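Local coordinates for protein FMN-dependent NADH:quinone oxidoreductase 1 (Bacillus anthracis, PDB 4M0C) that probably uses FMN and NADH to reduce electrophilic quinones, and to cleave the azo bond of aromatic azo compounds, as a homodimer, at residues V185-T190 against Q200-E205; S21-V26 against I147-G152. All coordinates share one frame; numbering follows the deposited sequence.

Interactions 1 and 2 lie side by side on one face of the parallel sheet, where a helix packs antiparallel along a strand, more skewed in interaction 2, and the strand's C-terminal end runs on to the FMN. Strands 143-150 and 181-188 are neighbours, joined by backbone bonds such as Ala187 N to Gln148 O, and Val22 and Val26 of helix 22-37 also touch helix 195-214. Interaction 2 is the more interior: small and branched apolar groups meet next to a phosphate held by a helix N-terminus. Interaction 1, at the edge strand of this chain, shares that buried apolar character around its alanines, but turns polar at its outer margin, where a glutamate carboxylate lies against valine methyls.

Interaction 1: V185-T190 against Q200-E205; sequences VRAQGT and QNAYKE. With FMN (flavin mononucleotide), chain C.
Val185 and Glu205 lie alongside each other where strand 181-188 packs against helix 195-214. The valine CB already faces the carboxylate, 4.1 Å from Glu205 OE2. From there the two methyls diverge: CG1, anti to the backbone N (chi1 163°), comes within 3.8 Å of Glu205 OE2 and also reaches toward Ala202 CB at 4.3 Å, while CG2 lies against Glu205 CB at 3.9 Å. The two side chains point opposite ways, and the extended glutamate chain carries OE2 past its own CB to the two valine methyls. Further along, Ala187 and Ala202 meet methyl to methyl, CB to CB at 3.9 Å, and these small residues let the helix axis approach the strand axis to 8.0 Å. Strand and following helix run nearly antiparallel (168°), as consecutive elements of the alternating flavodoxin-like fold do. Ala187 also centres an inverse gamma turn. Past it the chain leads to Thr190, whose OG1 shares a hydrogen bond with FMN O4' at 2.9 Å and another with Ser150 O. At the outer margin a water accepts from Arg186 N, 2.9 Å away; its link to Glu205 OE2 is doubtfully short. Direct contact is thus van der Waals only, methyl on methyl at the alanines and methyls against CB and carboxylate at Glu205, so the pairing rests on shape, while the Arg186 guanidinium is engaged by Glu164.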
loop_
_atom_site.group_PDB
_atom_site.type_symbol
_atom_site.label_atom_id
_atom_site.label_comp_id
_atom_site.label_asym_id
_atom_site.label_seq_id
_atom_site.Cartn_x
_atom_site.Cartn_y
_atom_site.Cartn_z
ATOM N N VAL A 185 12.265 -7.955 12.303
ATOM C CA VAL A 185 13.452 -7.330 12.842
ATOM C C VAL A 185 13.383 -5.867 12.413
ATOM O O VAL A 185 13.346 -5.564 11.212
ATOM C CB VAL A 185 14.739 -8.002 12.310
ATOM C CG1 VAL A 185 15.947 -7.102 12.533
ATOM C CG2 VAL A 185 14.947 -9.368 12.975
ATOM N N ARG A 186 13.322 -4.957 13.382
ATOM C CA ARG A 186 13.226 -3.538 13.037
ATOM C C ARG A 186 14.595 -2.882 13.179
ATOM O O ARG A 186 15.072 -2.674 14.286
ATOM C CB ARG A 186 12.228 -2.819 13.951
ATOM C CG ARG A 186 10.790 -3.313 13.887
ATOM C CD ARG A 186 9.998 -2.717 15.049
ATOM N NE ARG A 186 8.560 -2.913 14.925
ATOM C CZ ARG A 186 7.872 -3.861 15.557
ATOM N NH1 ARG A 186 8.488 -4.717 16.364
ATOM N NH2 ARG A 186 6.562 -3.961 15.369
ATOM N N ALA A 187 15.237 -2.565 12.061
ATOM C CA ALA A 187 16.440 -1.738 12.106
ATOM C C ALA A 187 15.923 -0.306 12.225
ATOM O O ALA A 187 15.887 0.439 11.232
ATOM C CB ALA A 187 17.266 -1.918 10.835
ATOM N N GLN A 188 15.504 0.066 13.435
ATOM C CA GLN A 188 14.735 1.293 13.631
ATOM C C GLN A 188 15.551 2.428 14.270
ATOM O O GLN A 188 16.569 2.193 14.934
ATOM C CB GLN A 188 13.513 0.997 14.500
ATOM C CG GLN A 188 13.889 0.494 15.903
ATOM C CD GLN A 188 12.672 0.226 16.757
ATOM O OE1 GLN A 188 11.546 0.487 16.334
ATOM N NE2 GLN A 188 12.883 -0.300 17.961
ATOM N N GLY A 189 15.099 3.661 14.062
ATOM C CA GLY A 189 15.755 4.810 14.654
ATOM C C GLY A 189 16.952 5.289 13.861
ATOM O O GLY A 189 17.836 5.945 14.412
ATOM N N THR A 190 16.988 4.981 12.567
ATOM C CA THR A 190 18.103 5.432 11.731
ATOM C C THR A 190 18.229 6.956 11.704
ATOM O O THR A 190 19.300 7.481 11.433
ATOM C CB THR A 190 18.046 4.855 10.290
ATOM O OG1 THR A 190 16.861 5.305 9.615
ATOM C CG2 THR A 190 18.064 3.322 10.326
ATOM N N GLN A 200 24.493 -2.739 14.572
ATOM C CA GLN A 200 24.921 -3.838 15.448
ATOM C C GLN A 200 23.724 -4.595 16.049
ATOM O O GLN A 200 23.752 -5.818 16.155
ATOM C CB GLN A 200 25.891 -3.361 16.534
ATOM C CG GLN A 200 27.263 -2.952 16.002
ATOM C CD GLN A 200 28.272 -2.658 17.115
ATOM O OE1 GLN A 200 27.913 -2.551 18.293
ATOM N NE2 GLN A 200 29.543 -2.527 16.739
ATOM N N ASN A 201 22.663 -3.877 16.409
ATOM C CA ASN A 201 21.481 -4.539 16.957
ATOM C C ASN A 201 20.712 -5.339 15.915
ATOM O O ASN A 201 20.234 -6.436 16.210
ATOM C CB ASN A 201 20.575 -3.559 17.709
ATOM C CG ASN A 201 21.140 -3.178 19.081
ATOM O OD1 ASN A 201 21.809 -3.984 19.752
ATOM N ND2 ASN A 201 20.874 -1.944 19.502
ATOM N N ALA A 202 20.616 -4.818 14.694
ATOM C CA ALA A 202 19.919 -5.556 13.644
ATOM C C ALA A 202 20.731 -6.761 13.162
ATOM O O ALA A 202 20.152 -7.809 12.868
ATOM C CB ALA A 202 19.531 -4.644 12.468
ATOM N N TYR A 203 22.056 -6.626 13.078
ATOM C CA TYR A 203 22.892 -7.766 12.699
ATOM C C TYR A 203 22.762 -8.903 13.708
ATOM O O TYR A 203 22.662 -10.067 13.330
ATOM C CB TYR A 203 24.370 -7.380 12.618
ATOM C CG TYR A 203 24.712 -6.409 11.511
ATOM C CD1 TYR A 203 23.995 -6.404 10.320
ATOM C CD2 TYR A 203 25.763 -5.500 11.658
ATOM C CE1 TYR A 203 24.310 -5.519 9.303
ATOM C CE2 TYR A 203 26.085 -4.603 10.645
ATOM C CZ TYR A 203 25.353 -4.621 9.467
ATOM O OH TYR A 203 25.659 -3.743 8.446
ATOM N N LYS A 204 22.810 -8.553 14.992
ATOM C CA LYS A 204 22.643 -9.517 16.066
ATOM C C LYS A 204 21.287 -10.238 15.916
ATOM O O LYS A 204 21.221 -11.472 15.889
ATOM C CB LYS A 204 22.773 -8.807 17.416
ATOM C CG LYS A 204 22.804 -9.712 18.637
ATOM C CD LYS A 204 22.930 -8.880 19.919
ATOM C CE LYS A 204 21.733 -7.945 20.105
ATOM N NZ LYS A 204 21.880 -7.088 21.325
ATOM N N GLU A 205 20.211 -9.475 15.768
ATOM C CA GLU A 205 18.891 -10.080 15.602
ATOM C C GLU A 205 18.764 -11.007 14.377
ATOM O O GLU A 205 18.296 -12.132 14.521
ATOM C CB GLU A 205 17.784 -9.011 15.627
ATOM C CG GLU A 205 17.551 -8.394 17.022
ATOM C CD GLU A 205 16.553 -7.235 17.006
ATOM O OE1 GLU A 205 16.770 -6.254 17.751
ATOM O OE2 GLU A 205 15.546 -7.302 16.263
HETATM N N1 FMN C . 10.927 6.546 8.489
HETATM C C2 FMN C . 9.932 6.285 9.412
HETATM O O2 FMN C . 10.249 5.905 10.547
HETATM N N3 FMN C . 8.590 6.445 9.065
HETATM C C4 FMN C . 8.249 6.862 7.790
HETATM O O4 FMN C . 7.062 6.995 7.476
HETATM C C4A FMN C . 9.256 7.133 6.860
HETATM N N5 FMN C . 8.946 7.567 5.582
HETATM C C5A FMN C . 9.960 7.819 4.669
HETATM C C6 FMN C . 9.648 8.240 3.377
HETATM C C7 FMN C . 10.663 8.491 2.459
HETATM C C7M FMN C . 10.295 8.946 1.072
HETATM C C8 FMN C . 11.999 8.322 2.815
HETATM C C8M FMN C . 13.091 8.601 1.817
HETATM C C9 FMN C . 12.316 7.906 4.108
HETATM C C9A FMN C . 11.295 7.646 5.034
HETATM N N10 FMN C . 11.598 7.227 6.320
HETATM C C10 FMN C . 10.592 6.972 7.221
HETATM C "C1'" FMN C . 13.021 7.016 6.757
HETATM C "C2'" FMN C . 13.485 5.630 6.300
HETATM O "O2'" FMN C . 12.640 4.599 6.794
HETATM C "C3'" FMN C . 14.898 5.400 6.801
HETATM O "O3'" FMN C . 15.754 6.279 6.100
HETATM C "C4'" FMN C . 15.332 3.964 6.570
HETATM O "O4'" FMN C . 16.630 3.787 7.102
HETATM C "C5'" FMN C . 15.376 3.621 5.085
HETATM O "O5'" FMN C . 15.771 2.271 4.955
HETATM P P FMN C . 16.930 1.855 3.920
HETATM O O1P FMN C . 18.204 2.465 4.440
HETATM O O2P FMN C . 17.048 0.340 3.870
HETATM O O3P FMN C . 16.604 2.423 2.559
HETATM O O HOH W 1 13.730 -5.702 16.144
#

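Interaction 2: S21-V26 against I147-G152; sequences SVSIKV and IQASGG. With FMN (flavin mononucleotide), chain C.
This is a buried helix-on-sheet contact: the first turn of helix 22-37 runs antiparallel, at a skewed 147°, over the C-terminal half of strand 143-150, next to the FMN phosphate. Ser23 CB rests on Ala149 CB at 3.7 Å, with Val22 beside it. One turn on, Val26 and Ile147 cross obliquely, Val26 CG1 and Ile147 CG2 being 3.7 Å apart; in each residue that methyl is the branch anti to the backbone N. The arrangement is the phosphate site of the flavodoxin-like fold, in which the anion sits at the N-terminus of a helix. Ser21 is the N-cap: its OG accepts an almost straight bond from Ile24 N (3.1 Å, 169°) and donates to FMN O2P. Ser23 grips that same oxygen twice, through its N and through its OG at 2.7 Å, the hydroxyl being swung between backbone N and carbonyl carbon (chi1 66°) to reach it. Val22 N donates to FMN O1P at 2.8 Å. The helix dipole would add to the pull on this charge. On the strand side Ala149 CB lies 3.4 Å from FMN O5', and beyond it the backbone turns to the flavin, Gly151 N bonding to N1 and Gly152 N to O2 at 2.7 Å.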
loop_
_atom_site.group_PDB
_atom_site.type_symbol
_atom_site.label_atom_id
_atom_site.label_comp_id
_atom_site.label_asym_id
_atom_site.label_seq_id
_atom_site.Cartn_x
_atom_site.Cartn_y
_atom_site.Cartn_z
ATOM N N SER A 21 21.895 1.059 1.623
ATOM C CA SER A 21 20.639 0.876 2.357
ATOM C C SER A 21 20.783 0.050 3.660
ATOM O O SER A 21 21.399 -1.020 3.655
ATOM C CB SER A 21 19.642 0.185 1.435
ATOM O OG SER A 21 18.655 -0.547 2.163
ATOM N N VAL A 22 20.195 0.525 4.762
ATOM C CA VAL A 22 20.275 -0.203 6.033
ATOM C C VAL A 22 19.628 -1.573 5.923
ATOM O O VAL A 22 20.221 -2.570 6.311
ATOM C CB VAL A 22 19.615 0.564 7.199
ATOM C CG1 VAL A 22 19.587 -0.301 8.449
ATOM C CG2 VAL A 22 20.343 1.883 7.481
ATOM N N SER A 23 18.421 -1.632 5.364
ATOM C CA SER A 23 17.686 -2.889 5.320
ATOM C C SER A 23 18.322 -3.920 4.374
ATOM O O SER A 23 18.290 -5.121 4.645
ATOM C CB SER A 23 16.202 -2.654 5.011
ATOM O OG SER A 23 16.012 -2.148 3.708
ATOM N N ILE A 24 18.929 -3.458 3.283
ATOM C CA ILE A 24 19.696 -4.364 2.426
ATOM C C ILE A 24 20.980 -4.899 3.112
ATOM O O ILE A 24 21.276 -6.085 3.002
ATOM C CB ILE A 24 20.002 -3.727 1.051
ATOM C CG1 ILE A 24 18.698 -3.483 0.281
ATOM C CG2 ILE A 24 20.925 -4.613 0.228
ATOM C CD1 ILE A 24 18.858 -2.529 -0.916
ATOM N N LYS A 25 21.732 -4.046 3.817
ATOM C CA LYS A 25 22.878 -4.521 4.627
ATOM C C LYS A 25 22.463 -5.604 5.632
ATOM O O LYS A 25 23.095 -6.663 5.739
ATOM C CB LYS A 25 23.497 -3.378 5.432
ATOM C CG LYS A 25 24.419 -2.453 4.653
ATOM C CD LYS A 25 25.117 -1.499 5.610
ATOM C CE LYS A 25 26.180 -0.695 4.904
ATOM N NZ LYS A 25 25.898 0.767 4.988
ATOM N N VAL A 26 21.421 -5.303 6.398
ATOM C CA VAL A 26 20.893 -6.246 7.379
ATOM C C VAL A 26 20.473 -7.556 6.686
ATOM O O VAL A 26 20.838 -8.642 7.123
ATOM C CB VAL A 26 19.737 -5.623 8.184
ATOM C CG1 VAL A 26 19.087 -6.667 9.099
ATOM C CG2 VAL A 26 20.241 -4.405 8.986
ATOM N N ILE A 147 12.306 -7.960 7.565
ATOM C CA ILE A 147 13.397 -7.046 7.907
ATOM C C ILE A 147 13.009 -5.650 7.430
ATOM O O ILE A 147 12.881 -5.409 6.224
ATOM C CB ILE A 147 14.712 -7.455 7.243
ATOM C CG1 ILE A 147 15.166 -8.822 7.780
ATOM C CG2 ILE A 147 15.819 -6.371 7.470
ATOM C CD1 ILE A 147 16.360 -9.405 6.997
ATOM N N GLN A 148 12.796 -4.743 8.381
ATOM C CA GLN A 148 12.317 -3.397 8.068
ATOM C C GLN A 148 13.229 -2.351 8.683
ATOM O O GLN A 148 13.464 -2.366 9.893
ATOM C CB GLN A 148 10.904 -3.203 8.630
ATOM C CG GLN A 148 10.364 -1.767 8.504
ATOM C CD GLN A 148 9.047 -1.579 9.250
ATOM O OE1 GLN A 148 7.982 -1.878 8.719
ATOM N NE2 GLN A 148 9.121 -1.081 10.487
ATOM N N ALA A 149 13.730 -1.431 7.860
ATOM C CA ALA A 149 14.494 -0.302 8.373
ATOM C C ALA A 149 13.557 0.896 8.430
ATOM O O ALA A 149 12.697 1.059 7.563
ATOM C CB ALA A 149 15.688 -0.001 7.486
ATOM N N SER A 150 13.724 1.733 9.451
ATOM C CA SER A 150 12.858 2.896 9.630
ATOM C C SER A 150 13.626 4.042 10.286
ATOM O O SER A 150 14.549 3.808 11.066
ATOM C CB SER A 150 11.644 2.509 10.479
ATOM O OG SER A 150 12.035 2.198 11.814
ATOM N N GLY A 151 13.260 5.278 9.966
ATOM C CA GLY A 151 13.895 6.430 10.579
ATOM C C GLY A 151 13.492 6.559 12.038
ATOM O O GLY A 151 14.313 6.897 12.902
ATOM N N GLY A 152 12.223 6.284 12.321
ATOM C CA GLY A 152 11.717 6.425 13.679
ATOM C C GLY A 152 11.786 5.141 14.492
ATOM O O GLY A 152 12.210 4.092 13.996
HETATM N N1 FMN C . 10.927 6.546 8.489
HETATM C C2 FMN C . 9.932 6.285 9.412
HETATM O O2 FMN C . 10.249 5.905 10.547
HETATM N N3 FMN C . 8.590 6.445 9.065
HETATM C C4 FMN C . 8.249 6.862 7.790
HETATM O O4 FMN C . 7.062 6.995 7.476
HETATM C C4A FMN C . 9.256 7.133 6.860
HETATM N N5 FMN C . 8.946 7.567 5.582
HETATM C C5A FMN C . 9.960 7.819 4.669
HETATM C C6 FMN C . 9.648 8.240 3.377
HETATM C C7 FMN C . 10.663 8.491 2.459
HETATM C C7M FMN C . 10.295 8.946 1.072
HETATM C C8 FMN C . 11.999 8.322 2.815
HETATM C C8M FMN C . 13.091 8.601 1.817
HETATM C C9 FMN C . 12.316 7.906 4.108
HETATM C C9A FMN C . 11.295 7.646 5.034
HETATM N N10 FMN C . 11.598 7.227 6.320
HETATM C C10 FMN C . 10.592 6.972 7.221
HETATM C "C1'" FMN C . 13.021 7.016 6.757
HETATM C "C2'" FMN C . 13.485 5.630 6.300
HETATM O "O2'" FMN C . 12.640 4.599 6.794
HETATM C "C3'" FMN C . 14.898 5.400 6.801
HETATM O "O3'" FMN C . 15.754 6.279 6.100
HETATM C "C4'" FMN C . 15.332 3.964 6.570
HETATM O "O4'" FMN C . 16.630 3.787 7.102
HETATM C "C5'" FMN C . 15.376 3.621 5.085
HETATM O "O5'" FMN C . 15.771 2.271 4.955
HETATM P P FMN C . 16.930 1.855 3.920
HETATM O O1P FMN C . 18.204 2.465 4.440
HETATM O O2P FMN C . 17.048 0.340 3.870
HETATM O O3P FMN C . 16.604 2.423 2.559
#